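Long-range contact in peptidoglycan-recognition protein LB (Drosophila melanogaster, PDB 7NSZ), which hydrolyses the amide link between N-acetylmuramoyl groups and L-amino acids in bacterial peptidoglycan, a zinc-dependent amidase of innate immunity: residues A38-I43 and P104-K109. The protein carries 1 engineered substitution. Residues are numbered along the deposited sequence; the frame is centred on the assembly and turned at random.
Sequences APYVII and PKYNDK
Tyr106 drives the edge of its ring into one face of Tyr40 in a T-shaped stack, the planes at 89° and the centroids 4.8 Å apart. The touching side is the CD2-CE2 bond: CE2 of Tyr106 stands 3.5 Å above the plane of the Tyr40 ring, over its centre, while CD2 of Tyr106 sits 3.7 Å from CG of Tyr40. At the edge of the Tyr40 ring, in its plane, lies the carbonyl oxygen of Lys109, and Pro104 O lies likewise at the edge of the Tyr106 ring; the aliphatic chain of Lys109 runs alongside the Tyr40 ring, its CD 3.9 Å from CE1 of Tyr40. Ile42, two residues along the same side of the strand, adds CD1 to the contact at 4.2 Å from CD2 of Tyr106. The Tyr40-Tyr106 stack joins strand 38-45, which lies between strands 110-115 and 149-153 in the mixed sheet of the amidase fold, to the loop that leads into the parallel strand 110-115. This loop ends in a type I turn, Tyr106 to Lys109, from which Lys109 O accepts a rather bent hydrogen bond from Tyr40 N (3.2 Å, 138° at the hydrogen); the backbone pairing continues between Tyr40 and Val111. Pro39 packs its CD against the same oxygen, and its ring crosses the Lys109 side chain at about a right angle. Bends at chi3 and chi4 fold the Lys109 chain back over its own loop, where NZ donates to Lys105 O at 2.8 Å and forms a salt bridge with Asp108 OD1. The Ile42 side chain also lies close to those of the zinc ligands His44 and His154, about 6 Å from the metal.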
# COMPACT_ATOMS: atom_id res chain seq x y z
N ALA A 38 -13.18 4.23 2.19
CA ALA A 38 -12.56 3.08 2.88
C ALA A 38 -12.36 3.42 4.35
O ALA A 38 -11.79 4.44 4.68
CB ALA A 38 -11.23 2.79 2.27
N PRO A 39 -12.80 2.54 5.27
CA PRO A 39 -12.61 2.82 6.68
C PRO A 39 -11.23 2.44 7.21
O PRO A 39 -10.95 2.83 8.31
CB PRO A 39 -13.72 1.97 7.33
CG PRO A 39 -13.93 0.85 6.39
CD PRO A 39 -13.78 1.46 5.02
N TYR A 40 -10.41 1.71 6.42
CA TYR A 40 -9.05 1.31 6.84
C TYR A 40 -8.01 1.65 5.78
O TYR A 40 -8.27 1.62 4.56
CB TYR A 40 -8.97 -0.19 7.08
CG TYR A 40 -9.87 -0.65 8.20
CD1 TYR A 40 -11.16 -1.07 7.95
CD2 TYR A 40 -9.45 -0.55 9.53
CE1 TYR A 40 -12.00 -1.47 8.98
CE2 TYR A 40 -10.28 -0.94 10.57
CZ TYR A 40 -11.54 -1.39 10.28
OH TYR A 40 -12.30 -1.77 11.37
N VAL A 41 -6.83 1.92 6.29
CA VAL A 41 -5.58 2.02 5.51
C VAL A 41 -4.64 0.98 6.09
O VAL A 41 -4.38 1.02 7.31
CB VAL A 41 -4.97 3.42 5.53
CG1 VAL A 41 -3.64 3.45 4.82
CG2 VAL A 41 -5.91 4.46 4.99
N ILE A 42 -4.16 0.07 5.25
CA ILE A 42 -3.23 -1.00 5.70
C ILE A 42 -1.89 -0.75 5.05
O ILE A 42 -1.77 -0.66 3.81
CB ILE A 42 -3.69 -2.41 5.35
CG1 ILE A 42 -5.17 -2.62 5.60
CG2 ILE A 42 -2.83 -3.46 5.99
CD1 ILE A 42 -5.59 -2.47 6.99
N ILE A 43 -0.85 -0.67 5.86
CA ILE A 43 0.53 -0.46 5.40
C ILE A 43 1.29 -1.76 5.29
O ILE A 43 1.21 -2.61 6.19
CB ILE A 43 1.29 0.52 6.33
CG1 ILE A 43 0.54 1.84 6.50
CG2 ILE A 43 2.70 0.72 5.88
CD1 ILE A 43 0.29 2.60 5.22
N PRO A 104 -6.30 -10.14 4.17
CA PRO A 104 -7.54 -10.91 4.39
C PRO A 104 -8.49 -10.25 5.40
O PRO A 104 -8.03 -9.78 6.43
CB PRO A 104 -7.00 -12.26 4.91
CG PRO A 104 -5.61 -12.38 4.30
CD PRO A 104 -5.08 -10.94 4.25
N LYS A 105 -9.76 -10.20 5.06
CA LYS A 105 -10.87 -9.62 5.84
C LYS A 105 -10.90 -8.10 5.69
O LYS A 105 -11.92 -7.51 6.11
CB LYS A 105 -10.77 -9.92 7.35
CG LYS A 105 -10.54 -11.35 7.78
CD LYS A 105 -11.73 -12.14 7.49
CE LYS A 105 -11.68 -13.52 8.10
NZ LYS A 105 -12.97 -14.21 7.93
N TYR A 106 -9.92 -7.48 5.01
CA TYR A 106 -9.93 -6.02 4.80
C TYR A 106 -9.89 -5.63 3.33
O TYR A 106 -9.83 -4.44 3.02
CB TYR A 106 -8.73 -5.39 5.51
CG TYR A 106 -8.89 -5.42 7.01
CD1 TYR A 106 -8.62 -6.56 7.76
CD2 TYR A 106 -9.34 -4.30 7.68
CE1 TYR A 106 -8.78 -6.57 9.14
CE2 TYR A 106 -9.55 -4.30 9.04
CZ TYR A 106 -9.25 -5.43 9.77
OH TYR A 106 -9.39 -5.42 11.12
N ASN A 107 -9.85 -6.60 2.41
CA ASN A 107 -9.59 -6.27 0.99
C ASN A 107 -10.70 -5.43 0.38
O ASN A 107 -10.43 -4.61 -0.51
CB ASN A 107 -9.37 -7.55 0.19
CG ASN A 107 -8.01 -8.13 0.46
OD1 ASN A 107 -7.00 -7.42 0.51
ND2 ASN A 107 -7.96 -9.44 0.62
N ASP A 108 -11.94 -5.58 0.86
CA ASP A 108 -13.08 -4.81 0.32
C ASP A 108 -13.40 -3.61 1.23
O ASP A 108 -14.49 -3.08 1.09
CB ASP A 108 -14.32 -5.72 0.22
CG ASP A 108 -14.81 -6.15 1.61
OD1 ASP A 108 -14.12 -5.95 2.64
OD2 ASP A 108 -15.89 -6.79 1.64
N LYS A 109 -12.47 -3.15 2.06
CA LYS A 109 -12.78 -2.01 2.97
C LYS A 109 -11.50 -1.25 3.34
O LYS A 109 -11.43 -0.61 4.40
CB LYS A 109 -13.49 -2.54 4.22
CG LYS A 109 -12.70 -3.57 5.00
CD LYS A 109 -13.33 -4.04 6.32
CE LYS A 109 -14.60 -4.82 6.12
NZ LYS A 109 -14.37 -6.18 5.59